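PDB 6WM6: extracellular solute-binding protein, family 5, which binds EDTA and various other aminopolycarboxylates in the periplasm, probably delivering them to an ABC transporter for uptake. Local coordinates for residues A333-A338 against A422-G427; Y415-D420 against P526-P531. All blocks are in the same frame, centred on the assembly; numbering follows the deposited sequence.

Contact 1 of 2, residues A333-A338 against A422-G427; sequences AGDLKA and ARLITG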
ATOM      1  N   ALA A 333       3.494 -20.095 -14.016  1.00 20.90           N
ATOM      2  CA  ALA A 333       2.702 -19.325 -13.061  1.00 20.76           C
ATOM      3  C   ALA A 333       1.513 -20.120 -12.547  1.00 21.19           C
ATOM      4  O   ALA A 333       1.115 -19.939 -11.390  1.00 21.19           O
ATOM      5  CB  ALA A 333       2.233 -18.010 -13.692  1.00 21.18           C
ATOM      6  N   GLY A 334       0.950 -20.996 -13.372  1.00 22.27           N
ATOM      7  CA  GLY A 334      -0.126 -21.859 -12.893  1.00 23.55           C
ATOM      8  C   GLY A 334       0.333 -22.738 -11.753  1.00 23.33           C
ATOM      9  O   GLY A 334      -0.346 -22.865 -10.736  1.00 23.76           O
ATOM     10  N   ASP A 335       1.510 -23.343 -11.901  1.00 22.94           N
ATOM     11  CA  ASP A 335       2.047 -24.175 -10.829  1.00 25.13           C
ATOM     12  C   ASP A 335       2.421 -23.336  -9.619  1.00 22.80           C
ATOM     13  O   ASP A 335       2.209 -23.742  -8.473  1.00 25.47           O
ATOM     14  CB  ASP A 335       3.276 -24.933 -11.337  1.00 25.52           C
ATOM     15  CG  ASP A 335       3.823 -25.903 -10.302  1.00 27.74           C
ATOM     16  OD1 ASP A 335       3.133 -26.913 -10.028  1.00 30.51           O
ATOM     17  OD2 ASP A 335       4.919 -25.653  -9.741  1.00 26.45           O
ATOM     18  N   LEU A 336       2.986 -22.154  -9.843  1.00 23.84           N
ATOM     19  CA  LEU A 336       3.347 -21.282  -8.741  1.00 23.96           C
ATOM     20  C   LEU A 336       2.133 -21.008  -7.862  1.00 22.58           C
ATOM     21  O   LEU A 336       2.192 -21.102  -6.628  1.00 24.54           O
ATOM     22  CB  LEU A 336       3.888 -19.981  -9.331  1.00 34.36           C
ATOM     23  CG  LEU A 336       4.871 -19.129  -8.569  1.00 33.28           C
ATOM     24  CD1 LEU A 336       6.065 -19.905  -8.090  1.00 28.92           C
ATOM     25  CD2 LEU A 336       5.323 -18.017  -9.508  1.00 25.95           C
ATOM     26  N   LYS A 337       1.009 -20.649  -8.484  1.00 21.05           N
ATOM     27  CA  LYS A 337      -0.199 -20.355  -7.732  1.00 21.74           C
ATOM     28  C   LYS A 337      -0.835 -21.627  -7.179  1.00 19.68           C
ATOM     29  O   LYS A 337      -1.365 -21.613  -6.067  1.00 20.09           O
ATOM     30  CB  LYS A 337      -1.168 -19.585  -8.636  1.00 22.02           C
ATOM     31  CG  LYS A 337      -2.318 -18.932  -7.891  1.00 20.89           C
ATOM     32  CD  LYS A 337      -3.172 -18.023  -8.790  1.00 20.48           C
ATOM     33  CE  LYS A 337      -4.039 -18.785  -9.757  1.00 21.29           C
ATOM     34  NZ  LYS A 337      -5.188 -19.456  -9.073  1.00 21.29           N
ATOM     35  N   ALA A 338      -0.766 -22.731  -7.930  1.00 20.81           N
ATOM     36  CA  ALA A 338      -1.322 -24.001  -7.470  1.00 21.34           C
ATOM     37  C   ALA A 338      -0.640 -24.501  -6.208  1.00 23.17           C
ATOM     38  O   ALA A 338      -1.292 -25.131  -5.354  1.00 25.66           O
ATOM     39  CB  ALA A 338      -1.194 -25.069  -8.560  1.00 23.53           C
ATOM     40  N   ALA A 422      10.412 -18.706  -4.424  1.00 21.90           N
ATOM     41  CA  ALA A 422      11.799 -18.641  -4.858  1.00 22.00           C
ATOM     42  C   ALA A 422      12.329 -20.035  -5.160  1.00 21.57           C
ATOM     43  O   ALA A 422      13.070 -20.235  -6.132  1.00 22.53           O
ATOM     44  CB  ALA A 422      12.654 -17.976  -3.769  1.00 26.28           C
ATOM     45  N   ARG A 423      11.962 -21.022  -4.332  1.00 22.94           N
ATOM     46  CA  ARG A 423      12.396 -22.391  -4.594  1.00 23.67           C
ATOM     47  C   ARG A 423      11.735 -22.948  -5.849  1.00 22.92           C
ATOM     48  O   ARG A 423      12.371 -23.650  -6.638  1.00 23.88           O
ATOM     49  CB  ARG A 423      12.089 -23.273  -3.386  1.00 26.45           C
ATOM     50  CG  ARG A 423      12.907 -22.929  -2.152  1.00 53.77           C
ATOM     51  CD  ARG A 423      12.644 -23.920  -1.032  1.00 77.14           C
ATOM     52  NE  ARG A 423      13.441 -23.632   0.158  1.00 97.46           N
ATOM     53  CZ  ARG A 423      14.694 -24.039   0.344  1.00108.78           C
ATOM     54  NH1 ARG A 423      15.329 -23.727   1.464  1.00111.63           N
ATOM     55  NH2 ARG A 423      15.315 -24.752  -0.589  1.00111.51           N
ATOM     56  N   LEU A 424      10.443 -22.663  -6.033  1.00 20.97           N
ATOM     57  CA  LEU A 424       9.771 -23.129  -7.245  1.00 21.58           C
ATOM     58  C   LEU A 424      10.379 -22.523  -8.501  1.00 20.84           C
ATOM     59  O   LEU A 424      10.584 -23.224  -9.505  1.00 21.36           O
ATOM     60  CB  LEU A 424       8.287 -22.785  -7.158  1.00 20.78           C
ATOM     61  CG  LEU A 424       7.535 -23.613  -6.111  1.00 21.36           C
ATOM     62  CD1 LEU A 424       6.161 -23.033  -5.826  1.00 22.61           C
ATOM     63  CD2 LEU A 424       7.433 -25.051  -6.608  1.00 25.31           C
ATOM     64  N   ILE A 425      10.702 -21.229  -8.460  1.00 21.00           N
ATOM     65  CA  ILE A 425      11.289 -20.557  -9.614  1.00 21.22           C
ATOM     66  C   ILE A 425      12.652 -21.146  -9.938  1.00 21.84           C
ATOM     67  O   ILE A 425      12.997 -21.349 -11.110  1.00 21.79           O
ATOM     68  CB  ILE A 425      11.345 -19.032  -9.372  1.00 19.97           C
ATOM     69  CG1 ILE A 425       9.916 -18.471  -9.423  1.00 19.66           C
ATOM     70  CG2 ILE A 425      12.256 -18.362 -10.379  1.00 21.33           C
ATOM     71  CD1 ILE A 425       9.779 -17.093  -8.826  1.00 23.41           C
ATOM     72  N   THR A 426      13.453 -21.432  -8.906  1.00 21.04           N
ATOM     73  CA  THR A 426      14.719 -22.127  -9.119  1.00 23.87           C
ATOM     74  C   THR A 426      14.520 -23.408  -9.913  1.00 24.08           C
ATOM     75  O   THR A 426      15.277 -23.690 -10.849  1.00 24.03           O
ATOM     76  CB  THR A 426      15.350 -22.428  -7.761  1.00 25.07           C
ATOM     77  OG1 THR A 426      15.709 -21.191  -7.132  1.00 26.82           O
ATOM     78  CG2 THR A 426      16.596 -23.304  -7.919  1.00 29.12           C
ATOM     79  N   GLY A 427      13.489 -24.185  -9.561  1.00 22.46           N
ATOM     80  CA  GLY A 427      13.229 -25.424 -10.276  1.00 23.83           C
ATOM     81  C   GLY A 427      12.759 -25.217 -11.700  1.00 24.41           C
ATOM     82  O   GLY A 427      13.117 -25.987 -12.596  1.00 24.53           O
TER
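Leu336 and Leu424 carry this contact, the two residues with the most surface buried between the segments. One methyl of Leu336 does the touching: CD1 lies 3.8 Å from Leu424 CB and 3.9 Å from Leu424 CD1, so it rests along the flank of the second leucine. Chi1 of -153° sets CG of Leu336 beside the carbonyl carbon, and chi2 of 52° then turns CD1 toward helix 416-429. The same methyl also reaches Ile425, with CD1 to CG1 at 4.3 Å, and thus spans two consecutive residues of the facing helix. Segments 333-338 and 422-427 run nearly antiparallel, at 150°, with axes 10.4 Å apart, a wide spacing bridged by side chains alone. Helix 416-429 is the helical link of a beta-alpha-beta crossover between the adjacent parallel strands 407-410 and 436-439, in a protein of the periplasmic binding protein superfamily. While Leu424 faces helix 333-340, Ala422 and Ile425 pack on Leu458 of strand 456-462. Beside the leucines, Asp335 crosses Leu424 at about a right angle, bringing OD2 to 4.1 Å from Leu424 CD2. This carboxylate has polar partners on both helices: OD1 forms a salt bridge with Lys339 of its own helix, and OD2 hydrogen-bonds Tyr428 OH of helix 416-429.

Contact 2 of 2, residues Y415-D420 against P526-P531; sequences YPAAND and PIYQLP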
ATOM      1  N   TYR A 415       7.518 -13.389   4.668  1.00 28.37           N
ATOM      2  CA  TYR A 415       6.520 -13.776   3.668  1.00 29.76           C
ATOM      3  C   TYR A 415       6.808 -15.206   3.244  1.00 33.83           C
ATOM      4  O   TYR A 415       7.549 -15.446   2.280  1.00 28.98           O
ATOM      5  CB  TYR A 415       6.518 -12.798   2.496  1.00 27.51           C
ATOM      6  CG  TYR A 415       6.102 -11.427   2.961  1.00 25.79           C
ATOM      7  CD1 TYR A 415       4.756 -11.071   3.000  1.00 25.97           C
ATOM      8  CD2 TYR A 415       7.033 -10.523   3.439  1.00 32.78           C
ATOM      9  CE1 TYR A 415       4.360  -9.843   3.466  1.00 26.85           C
ATOM     10  CE2 TYR A 415       6.641  -9.285   3.914  1.00 28.26           C
ATOM     11  CZ  TYR A 415       5.301  -8.955   3.917  1.00 31.13           C
ATOM     12  OH  TYR A 415       4.898  -7.720   4.385  1.00 34.80           O
ATOM     13  N   PRO A 416       6.235 -16.186   3.944  1.00 29.78           N
ATOM     14  CA  PRO A 416       6.493 -17.594   3.583  1.00 29.45           C
ATOM     15  C   PRO A 416       6.196 -17.907   2.128  1.00 29.26           C
ATOM     16  O   PRO A 416       6.890 -18.723   1.510  1.00 28.86           O
ATOM     17  CB  PRO A 416       5.587 -18.376   4.545  1.00 37.06           C
ATOM     18  CG  PRO A 416       5.346 -17.455   5.692  1.00 32.62           C
ATOM     19  CD  PRO A 416       5.384 -16.060   5.148  1.00 33.77           C
ATOM     20  N   ALA A 417       5.167 -17.287   1.556  1.00 27.81           N
ATOM     21  CA  ALA A 417       4.861 -17.541   0.152  1.00 26.60           C
ATOM     22  C   ALA A 417       6.031 -17.163  -0.748  1.00 26.64           C
ATOM     23  O   ALA A 417       6.305 -17.845  -1.742  1.00 24.80           O
ATOM     24  CB  ALA A 417       3.600 -16.782  -0.260  1.00 26.98           C
ATOM     25  N   ALA A 418       6.738 -16.083  -0.420  1.00 26.80           N
ATOM     26  CA  ALA A 418       7.880 -15.679  -1.240  1.00 25.85           C
ATOM     27  C   ALA A 418       9.006 -16.703  -1.166  1.00 25.04           C
ATOM     28  O   ALA A 418       9.650 -17.009  -2.181  1.00 23.96           O
ATOM     29  CB  ALA A 418       8.380 -14.298  -0.820  1.00 31.34           C
ATOM     30  N   ASN A 419       9.281 -17.229   0.025  1.00 26.73           N
ATOM     31  CA  ASN A 419      10.309 -18.257   0.155  0.53 25.52           C
ATOM     32  C   ASN A 419       9.963 -19.471  -0.701  1.00 23.47           C
ATOM     33  O   ASN A 419      10.809 -19.995  -1.432  1.00 26.95           O
ATOM     34  CB  ASN A 419      10.455 -18.660   1.625  0.53 31.58           C
ATOM     35  CG  ASN A 419      11.749 -19.401   1.900  0.53 36.36           C
ATOM     36  OD1 ASN A 419      12.237 -20.157   1.064  0.53 41.71           O
ATOM     37  ND2 ASN A 419      12.317 -19.175   3.077  0.53 43.17           N
ATOM     38  N   ASP A 420       8.708 -19.918  -0.635  1.00 25.40           N
ATOM     39  CA  ASP A 420       8.291 -21.074  -1.424  1.00 23.71           C
ATOM     40  C   ASP A 420       8.379 -20.782  -2.914  1.00 22.47           C
ATOM     41  O   ASP A 420       8.801 -21.633  -3.702  1.00 21.81           O
ATOM     42  CB  ASP A 420       6.860 -21.475  -1.039  1.00 26.96           C
ATOM     43  CG  ASP A 420       6.740 -21.944   0.399  1.00 35.00           C
ATOM     44  OD1 ASP A 420       7.756 -22.378   0.973  1.00 36.01           O
ATOM     45  OD2 ASP A 420       5.622 -21.885   0.952  1.00 37.44           O
ATOM     46  N   PRO A 526       4.679  -9.806 -12.745  1.00 14.54           N
ATOM     47  CA  PRO A 526       3.643  -9.850 -11.707  1.00 14.34           C
ATOM     48  C   PRO A 526       3.212 -11.280 -11.456  1.00 14.78           C
ATOM     49  O   PRO A 526       3.192 -12.107 -12.374  1.00 15.95           O
ATOM     50  CB  PRO A 526       2.499  -9.029 -12.325  1.00 16.02           C
ATOM     51  CG  PRO A 526       2.624  -9.293 -13.835  1.00 16.54           C
ATOM     52  CD  PRO A 526       4.122  -9.490 -14.082  1.00 15.56           C
ATOM     53  N   ILE A 527       2.837 -11.561 -10.205  1.00 15.42           N
ATOM     54  CA  ILE A 527       2.487 -12.919  -9.772  1.00 14.18           C
ATOM     55  C   ILE A 527       1.013 -12.960  -9.353  1.00 14.35           C
ATOM     56  O   ILE A 527       0.149 -13.357 -10.134  1.00 15.38           O
ATOM     57  CB  ILE A 527       3.484 -13.424  -8.721  1.00 15.15           C
ATOM     58  CG1 ILE A 527       4.913 -13.436  -9.302  1.00 16.45           C
ATOM     59  CG2 ILE A 527       3.109 -14.820  -8.253  1.00 17.99           C
ATOM     60  CD1 ILE A 527       6.022 -13.674  -8.287  1.00 17.98           C
ATOM     61  N   TYR A 528       0.697 -12.554  -8.133  1.00 15.08           N
ATOM     62  CA  TYR A 528      -0.694 -12.498  -7.671  1.00 14.61           C
ATOM     63  C   TYR A 528      -0.732 -11.670  -6.396  1.00 14.49           C
ATOM     64  O   TYR A 528       0.288 -11.420  -5.744  1.00 15.34           O
ATOM     65  CB  TYR A 528      -1.305 -13.885  -7.483  1.00 15.81           C
ATOM     66  CG  TYR A 528      -0.662 -14.786  -6.466  1.00 16.57           C
ATOM     67  CD1 TYR A 528      -0.733 -14.499  -5.108  1.00 17.43           C
ATOM     68  CD2 TYR A 528       0.014 -15.961  -6.843  1.00 17.19           C
ATOM     69  CE1 TYR A 528      -0.160 -15.323  -4.142  1.00 18.50           C
ATOM     70  CE2 TYR A 528       0.595 -16.772  -5.887  1.00 17.72           C
ATOM     71  CZ  TYR A 528       0.508 -16.453  -4.559  1.00 18.62           C
ATOM     72  OH  TYR A 528       1.070 -17.251  -3.567  1.00 24.27           O
ATOM     73  N   GLN A 529      -1.946 -11.266  -6.029  1.00 15.82           N
ATOM     74  CA  GLN A 529      -2.172 -10.440  -4.845  1.00 14.96           C
ATOM     75  C   GLN A 529      -1.996 -11.224  -3.556  1.00 14.71           C
ATOM     76  O   GLN A 529      -2.414 -12.380  -3.430  1.00 16.50           O
ATOM     77  CB  GLN A 529      -3.600  -9.893  -4.902  1.00 14.52           C
ATOM     78  CG  GLN A 529      -3.821  -8.788  -5.939  1.00 15.33           C
ATOM     79  CD  GLN A 529      -5.276  -8.647  -6.249  1.00 14.46           C
ATOM     80  OE1 GLN A 529      -5.817  -9.371  -7.083  1.00 16.39           O
ATOM     81  NE2 GLN A 529      -5.911  -7.677  -5.616  1.00 15.44           N
ATOM     82  N   LEU A 530      -1.408 -10.573  -2.555  1.00 15.27           N
ATOM     83  CA  LEU A 530      -1.332 -11.160  -1.237  1.00 14.45           C
ATOM     84  C   LEU A 530      -2.722 -11.263  -0.628  1.00 16.00           C
ATOM     85  O   LEU A 530      -3.556 -10.386  -0.827  1.00 16.90           O
ATOM     86  CB  LEU A 530      -0.465 -10.313  -0.303  1.00 17.25           C
ATOM     87  CG  LEU A 530       1.052 -10.428  -0.464  1.00 17.06           C
ATOM     88  CD1 LEU A 530       1.563  -9.898  -1.775  1.00 19.14           C
ATOM     89  CD2 LEU A 530       1.731  -9.682   0.692  1.00 20.30           C
ATOM     90  N   PRO A 531      -2.981 -12.286   0.169  1.00 16.10           N
ATOM     91  CA  PRO A 531      -4.221 -12.300   0.957  1.00 16.49           C
ATOM     92  C   PRO A 531      -4.077 -11.457   2.204  1.00 16.73           C
ATOM     93  O   PRO A 531      -3.059 -11.487   2.887  1.00 18.20           O
ATOM     94  CB  PRO A 531      -4.382 -13.782   1.321  1.00 18.83           C
ATOM     95  CG  PRO A 531      -2.967 -14.296   1.391  1.00 22.90           C
ATOM     96  CD  PRO A 531      -2.195 -13.536   0.318  1.00 19.87           C
TER
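The Tyr415 ring is met by Leu530, whose CD2 methyl comes obliquely against the CD1-CE1 side of the ring, 3.8 Å from Tyr415 CE1 and 4.1 Å from Tyr415 CD1. The two side chains cross at about a right angle. Tyr460 brings its own ring to that of Tyr415 at about 60°, and the phenol end of Tyr415 is tied by a hydrogen bond from OH to Gln278 OE1. The second flat group, Tyr528, meets Ala417 through its hydroxyl: OH stands 4.2 Å from Ala417 CB, a loose approach with no bond between the segments. Chi1 of 62° places Tyr528 CG between the backbone N and the carbonyl carbon, and the ring leaves the strand obliquely, with its hydroxyl directed toward helix 416-429. That hydroxyl is satisfied by a hydrogen bond with Thr340 OG1, and the Trp348 ring meets the Tyr528 ring with its plane near perpendicular. The contact is thus a sparse, mostly apolar one, burying little surface, and the nearest alpha carbons, those of Ala417 and Leu530, are 9.0 Å apart. Tyr415 occupies the N-cap position of helix 416-429, and the first turn of that helix, through Ala417, faces strand 524-537. The start of the helix thereby packs against the mixed sheet that includes strands 524-537, 305-311 and 407-410, the last being the strand just before the helix in the chain. Strand 305-311, an antiparallel neighbour of strand 524-537, sends Tyr307 to touch Tyr415, Ala417 and Leu530, while helix 333-340 supplies Thr340 and Lys337 to the Tyr528 end.

How the contacts relate
Both contacts use helix 416-429: contact 2 takes its N-terminal turn and contact 1 the turns that follow. Each is partly buried, but contact 2 sits about 15 Å from the chain's centre and contact 1 about 25 Å, their own centres being 10 Å apart. Contact 1 sets helix against helix through branched aliphatic side chains; contact 2 sets helix against strand through tyrosines, with a single leucine methyl and an alanine. Neither has a hydrogen bond between its segments. Helix 333-340 and strand 524-537 close the triangle directly: Lys337 CG lies 3.9 Å from Tyr528 CD2, and Leu336 CD2 lies 4.1 Å from Ile527 CG2.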